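Local coordinates for protein alginate lyase (Paenibacillus sp. FPU-7, PDB 6KFN) that cleaves the polysaccharide alginate, probably by beta-elimination, at residues Gly202-Asp216 with Tyr230-His244. Numbering follows the deposited sequence. Where two conformers were deposited one is given.
Sequences GTGITGANYADSFID and YRNGNSNIVDAFQVH. With NA (sodium ion), chain C.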
loop_
_atom_site.group_PDB
_atom_site.type_symbol
_atom_site.label_atom_id
_atom_site.label_comp_id
_atom_site.label_asym_id
_atom_site.label_seq_id
_atom_site.Cartn_x
_atom_site.Cartn_y
_atom_site.Cartn_z
ATOM N N GLY A 202 5.930 -13.401 2.823
ATOM C CA GLY A 202 4.794 -14.063 2.211
ATOM C C GLY A 202 3.962 -14.955 3.105
ATOM O O GLY A 202 2.898 -15.409 2.670
ATOM N N THR A 203 4.422 -15.226 4.327
ATOM C CA THR A 203 3.600 -16.016 5.237
ATOM C C THR A 203 2.241 -15.336 5.392
ATOM O O THR A 203 2.184 -14.132 5.647
ATOM C CB THR A 203 4.329 -16.165 6.574
ATOM O OG1 THR A 203 5.586 -16.802 6.334
ATOM C CG2 THR A 203 3.493 -16.934 7.584
ATOM N N GLY A 204 1.178 -16.102 5.222
ATOM C CA GLY A 204 -0.169 -15.606 5.353
ATOM C C GLY A 204 -0.890 -15.246 4.065
ATOM O O GLY A 204 -2.120 -15.116 4.087
ATOM N N ILE A 205 -0.189 -15.120 2.917
ATOM C CA ILE A 205 -0.928 -14.949 1.655
ATOM C C ILE A 205 -1.793 -16.199 1.483
ATOM O O ILE A 205 -1.332 -17.332 1.645
ATOM C CB ILE A 205 0.016 -14.714 0.467
ATOM C CG1 ILE A 205 0.710 -13.350 0.624
ATOM C CG2 ILE A 205 -0.764 -14.800 -0.841
ATOM C CD1 ILE A 205 1.648 -12.992 -0.529
ATOM N N THR A 206 -3.080 -15.990 1.188
ATOM C CA THR A 206 -4.068 -17.069 1.258
ATOM C C THR A 206 -4.367 -17.750 -0.064
ATOM O O THR A 206 -4.897 -18.876 -0.042
ATOM C CB THR A 206 -5.430 -16.548 1.773
ATOM O OG1 THR A 206 -5.962 -15.560 0.885
ATOM C CG2 THR A 206 -5.335 -16.066 3.216
ATOM N N GLY A 207 -4.122 -17.108 -1.212
ATOM C CA GLY A 207 -4.635 -17.592 -2.468
ATOM C C GLY A 207 -6.066 -17.165 -2.782
ATOM O O GLY A 207 -6.542 -17.465 -3.877
ATOM N N ALA A 208 -6.755 -16.503 -1.864
ATOM C CA ALA A 208 -8.147 -16.137 -2.099
ATOM C C ALA A 208 -8.233 -15.137 -3.227
ATOM O O ALA A 208 -7.415 -14.238 -3.360
ATOM C CB ALA A 208 -8.719 -15.485 -0.850
ATOM N N ASN A 209 -9.280 -15.254 -4.041
ATOM C CA ASN A 209 -9.545 -14.185 -5.033
ATOM C C ASN A 209 -8.301 -13.897 -5.865
ATOM O O ASN A 209 -7.919 -12.738 -6.083
ATOM C CB ASN A 209 -10.092 -12.897 -4.409
ATOM C CG ASN A 209 -10.649 -11.934 -5.415
ATOM O OD1 ASN A 209 -11.133 -12.313 -6.490
ATOM N ND2 ASN A 209 -10.639 -10.650 -5.061
ATOM N N TYR A 210 -7.674 -15.018 -6.305
ATOM C CA TYR A 210 -6.515 -15.028 -7.220
ATOM C C TYR A 210 -5.230 -14.473 -6.636
ATOM O O TYR A 210 -4.275 -14.266 -7.380
ATOM C CB TYR A 210 -6.827 -14.362 -8.571
ATOM C CG TYR A 210 -8.102 -14.782 -9.220
ATOM C CD1 TYR A 210 -8.154 -15.959 -9.944
ATOM C CD2 TYR A 210 -9.265 -14.006 -9.125
ATOM C CE1 TYR A 210 -9.329 -16.372 -10.576
ATOM C CE2 TYR A 210 -10.439 -14.403 -9.757
ATOM C CZ TYR A 210 -10.451 -15.583 -10.467
ATOM O OH TYR A 210 -11.614 -15.974 -11.084
ATOM N N ALA A 211 -5.199 -14.246 -5.358
ATOM C CA ALA A 211 -4.091 -13.549 -4.725
ATOM C C ALA A 211 -3.025 -14.565 -4.329
ATOM O O ALA A 211 -3.070 -15.190 -3.259
ATOM C CB ALA A 211 -4.567 -12.758 -3.513
ATOM N N ASP A 212 -2.074 -14.752 -5.233
ATOM C CA ASP A 212 -1.143 -15.882 -5.166
ATOM C C ASP A 212 0.271 -15.458 -5.569
ATOM O O ASP A 212 1.091 -16.289 -5.964
ATOM C CB ASP A 212 -1.656 -17.071 -5.967
ATOM C CG ASP A 212 -1.817 -16.808 -7.449
ATOM O OD1 ASP A 212 -1.446 -15.743 -7.953
ATOM O OD2 ASP A 212 -2.392 -17.716 -8.108
ATOM N N SER A 213 0.577 -14.178 -5.393
ATOM C CA SER A 213 1.902 -13.641 -5.654
ATOM C C SER A 213 2.134 -12.468 -4.698
ATOM O O SER A 213 1.188 -11.932 -4.114
ATOM C CB SER A 213 2.058 -13.185 -7.107
ATOM O OG SER A 213 1.133 -12.139 -7.411
ATOM N N PHE A 214 3.398 -12.054 -4.541
ATOM C CA PHE A 214 3.676 -10.857 -3.749
ATOM C C PHE A 214 3.038 -9.608 -4.351
ATOM O O PHE A 214 2.498 -8.763 -3.643
ATOM C CB PHE A 214 5.178 -10.600 -3.588
ATOM C CG PHE A 214 6.002 -11.735 -3.027
ATOM C CD1 PHE A 214 5.748 -12.289 -1.766
ATOM C CD2 PHE A 214 7.073 -12.226 -3.753
ATOM C CE1 PHE A 214 6.550 -13.319 -1.287
ATOM C CE2 PHE A 214 7.865 -13.236 -3.260
ATOM C CZ PHE A 214 7.611 -13.784 -2.025
ATOM N N ILE A 215 3.210 -9.472 -5.674
ATOM C CA ILE A 215 2.721 -8.320 -6.405
ATOM C C ILE A 215 1.991 -8.838 -7.640
ATOM O O ILE A 215 2.456 -9.776 -8.301
ATOM C CB ILE A 215 3.866 -7.363 -6.854
ATOM C CG1 ILE A 215 4.722 -6.968 -5.643
ATOM C CG2 ILE A 215 3.277 -6.141 -7.560
ATOM C CD1 ILE A 215 5.881 -6.043 -5.973
ATOM N N ASP A 216 0.863 -8.217 -7.962
ATOM C CA ASP A 216 0.214 -8.371 -9.263
ATOM C C ASP A 216 0.192 -6.992 -9.906
ATOM O O ASP A 216 -0.283 -6.040 -9.296
ATOM C CB ASP A 216 -1.190 -8.939 -9.157
ATOM C CG ASP A 216 -1.770 -9.412 -10.484
ATOM O OD1 ASP A 216 -1.002 -9.502 -11.474
ATOM O OD2 ASP A 216 -2.986 -9.711 -10.488
ATOM N N TYR A 230 10.170 -13.165 0.386
ATOM C CA TYR A 230 10.317 -14.449 1.063
ATOM C C TYR A 230 9.014 -15.224 0.944
ATOM O O TYR A 230 7.999 -14.860 1.556
ATOM C CB TYR A 230 10.634 -14.233 2.558
ATOM C CG TYR A 230 11.920 -13.520 2.815
ATOM C CD1 TYR A 230 13.130 -14.175 2.703
ATOM C CD2 TYR A 230 11.957 -12.193 3.203
ATOM C CE1 TYR A 230 14.328 -13.547 2.964
ATOM C CE2 TYR A 230 13.142 -11.548 3.497
ATOM C CZ TYR A 230 14.343 -12.240 3.387
ATOM O OH TYR A 230 15.553 -11.646 3.647
ATOM N N ARG A 231 9.022 -16.313 0.194
ATOM C CA ARG A 231 7.834 -17.172 0.109
ATOM C C ARG A 231 7.589 -17.942 1.415
ATOM O O ARG A 231 6.455 -18.255 1.746
ATOM C CB ARG A 231 7.979 -18.097 -1.089
ATOM C CG ARG A 231 6.823 -19.068 -1.295
ATOM C CD ARG A 231 6.974 -19.735 -2.659
ATOM N NE ARG A 231 6.022 -20.806 -2.936
ATOM C CZ ARG A 231 6.144 -22.065 -2.528
ATOM N NH1 ARG A 231 7.134 -22.426 -1.746
ATOM N NH2 ARG A 231 5.265 -22.983 -2.932
ATOM N N ASN A 232 8.685 -18.263 2.130
ATOM C CA ASN A 232 8.593 -18.923 3.429
ATOM C C ASN A 232 7.813 -20.241 3.364
ATOM O O ASN A 232 7.129 -20.622 4.319
ATOM C CB ASN A 232 8.055 -18.008 4.512
ATOM C CG ASN A 232 9.024 -16.926 4.892
ATOM O OD1 ASN A 232 10.238 -17.028 4.731
ATOM N ND2 ASN A 232 8.466 -15.834 5.419
ATOM N N GLY A 233 7.937 -20.944 2.240
ATOM C CA GLY A 233 7.275 -22.230 2.121
ATOM C C GLY A 233 5.774 -22.173 1.925
ATOM O O GLY A 233 5.118 -23.221 1.972
ATOM N N ASN A 234 5.205 -20.996 1.702
ATOM C CA ASN A 234 3.765 -20.839 1.587
ATOM C C ASN A 234 3.307 -21.278 0.195
ATOM O O ASN A 234 3.491 -20.571 -0.791
ATOM C CB ASN A 234 3.391 -19.395 1.863
ATOM C CG ASN A 234 1.897 -19.156 1.791
ATOM O OD1 ASN A 234 1.102 -20.066 1.551
ATOM N ND2 ASN A 234 1.498 -17.916 2.000
ATOM N N SER A 235 2.671 -22.457 0.142
ATOM C CA SER A 235 2.234 -23.040 -1.110
ATOM C C SER A 235 1.133 -22.242 -1.805
ATOM O O SER A 235 0.858 -22.497 -2.987
ATOM C CB SER A 235 1.769 -24.489 -0.897
ATOM O OG SER A 235 2.864 -25.274 -0.493
ATOM N N ASN A 236 0.492 -21.317 -1.094
ATOM C CA ASN A 236 -0.476 -20.437 -1.761
ATOM C C ASN A 236 0.199 -19.435 -2.704
ATOM O O ASN A 236 -0.491 -18.815 -3.506
ATOM C CB ASN A 236 -1.356 -19.724 -0.752
ATOM C CG ASN A 236 -2.176 -20.718 0.033
ATOM O OD1 ASN A 236 -2.905 -21.498 -0.560
ATOM N ND2 ASN A 236 -2.036 -20.727 1.342
ATOM N N ILE A 237 1.507 -19.223 -2.557
ATOM C CA ILE A 237 2.252 -18.309 -3.428
ATOM C C ILE A 237 2.772 -19.134 -4.595
ATOM O O ILE A 237 3.604 -20.034 -4.418
ATOM C CB ILE A 237 3.387 -17.633 -2.656
ATOM C CG1 ILE A 237 2.813 -16.764 -1.544
ATOM C CG2 ILE A 237 4.278 -16.828 -3.620
ATOM C CD1 ILE A 237 3.870 -16.202 -0.594
ATOM N N VAL A 238 2.254 -18.847 -5.783
ATOM C CA VAL A 238 2.562 -19.568 -7.005
ATOM C C VAL A 238 3.680 -18.913 -7.813
ATOM O O VAL A 238 4.409 -19.608 -8.518
ATOM C CB VAL A 238 1.272 -19.725 -7.840
ATOM C CG1 VAL A 238 1.576 -20.233 -9.239
ATOM C CG2 VAL A 238 0.305 -20.625 -7.079
ATOM N N ASP A 239 3.809 -17.591 -7.750
ATOM C CA ASP A 239 4.813 -16.807 -8.448
ATOM C C ASP A 239 5.225 -15.682 -7.514
ATOM O O ASP A 239 4.431 -15.238 -6.695
ATOM C CB ASP A 239 4.280 -16.189 -9.743
ATOM C CG ASP A 239 3.829 -17.183 -10.782
ATOM O OD1 ASP A 239 4.637 -18.062 -11.152
ATOM O OD2 ASP A 239 2.659 -17.053 -11.238
ATOM N N ALA A 240 6.451 -15.160 -7.679
ATOM C CA ALA A 240 6.819 -13.948 -6.937
ATOM C C ALA A 240 5.992 -12.748 -7.418
ATOM O O ALA A 240 5.338 -12.056 -6.629
ATOM C CB ALA A 240 8.304 -13.642 -7.077
ATOM N N PHE A 241 6.063 -12.482 -8.733
ATOM C CA PHE A 241 5.441 -11.314 -9.333
ATOM C C PHE A 241 4.673 -11.768 -10.577
ATOM O O PHE A 241 5.154 -12.623 -11.327
ATOM C CB PHE A 241 6.493 -10.264 -9.753
ATOM C CG PHE A 241 7.499 -9.924 -8.669
ATOM C CD1 PHE A 241 7.093 -9.481 -7.417
ATOM C CD2 PHE A 241 8.855 -10.045 -8.911
ATOM C CE1 PHE A 241 8.014 -9.150 -6.442
ATOM C CE2 PHE A 241 9.794 -9.710 -7.941
ATOM C CZ PHE A 241 9.375 -9.275 -6.707
ATOM N N GLN A 242 3.503 -11.176 -10.779
ATOM C CA GLN A 242 2.700 -11.418 -11.965
ATOM C C GLN A 242 2.379 -10.110 -12.652
ATOM O O GLN A 242 2.366 -9.046 -12.022
ATOM C CB GLN A 242 1.390 -12.133 -11.606
ATOM C CG GLN A 242 1.628 -13.501 -10.987
ATOM C CD GLN A 242 0.392 -14.152 -10.440
ATOM O OE1 GLN A 242 -0.656 -13.522 -10.261
ATOM N NE2 GLN A 242 0.500 -15.423 -10.115
ATOM N N VAL A 243 2.096 -10.212 -13.951
ATOM C CA VAL A 243 1.592 -9.103 -14.746
ATOM C C VAL A 243 0.377 -9.639 -15.508
ATOM O O VAL A 243 0.459 -10.732 -16.080
ATOM C CB VAL A 243 2.646 -8.528 -15.721
ATOM C CG1 VAL A 243 2.215 -7.169 -16.253
ATOM C CG2 VAL A 243 4.026 -8.425 -15.073
ATOM N N HIS A 244 -0.729 -8.907 -15.491
ATOM C CA HIS A 244 -1.966 -9.332 -16.168
ATOM C C HIS A 244 -2.546 -8.183 -16.944
ATOM O O HIS A 244 -2.392 -7.019 -16.558
ATOM C CB HIS A 244 -3.025 -9.811 -15.153
ATOM C CG HIS A 244 -2.726 -11.098 -14.469
ATOM N ND1 HIS A 244 -2.074 -11.183 -13.252
ATOM C CD2 HIS A 244 -3.048 -12.364 -14.811
ATOM C CE1 HIS A 244 -2.010 -12.465 -12.889
ATOM N NE2 HIS A 244 -2.588 -13.187 -13.818
HETATM NA NA NA C . -2.644 -13.950 -9.026
HETATM O O HOH W 1 5.150 -19.488 5.809
HETATM O O HOH W 2 -1.382 -19.224 3.748
HETATM O O HOH W 3 -1.944 -17.705 -10.686
HETATM O O HOH W 4 -1.679 -12.591 -7.345
HETATM O O HOH W 5 -3.975 -12.162 -9.836
HETATM O O HOH W 6 -3.594 -15.330 -10.689
#
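Asp-212 OD1 and Gln-242 OE1 meet at a sodium ion, 2.4 Å from each, Tyr-210 O and three waters completing six ligands. Gln-242 NE2 also donates to Asp-212 OD1 (2.9 Å), from above the carboxylate plane, and gives a second bond to Asp-239 OD2; both bonds and the metal together set the amide's orientation. His-244 ND1 donates to Asp-216 OD1 (2.7 Å) on the syn side; Lys-218 pairs with the other oxygen.

Asn-234 ties the loops through one amide nitrogen: CG anti to the backbone N (chi1 -179°) sends ND2 to Gly-202 O and Ile-205 O, both 2.9 Å away and near the amide plane, while OD1 closes an Asx turn onto Asn-236 N. A leucine here would probably cost both carbonyls their cross-loop donor, leaving Gly-202 O to Ile-205 N and Ile-205 O to a water, and undo the Asx turn.

Backbone pairing is parallel, with Gln-242 N bonded to Ile-215 O. Inside, Ile-237 CD1 touches Ile-205 CD1 and Phe-214 CE1, and Ile-215 lies alongside Phe-241.

Adjacent beta-helix coils are thus joined inside by these apolar side chains and outside by a sodium ion that probably offsets the charge of Asp-212.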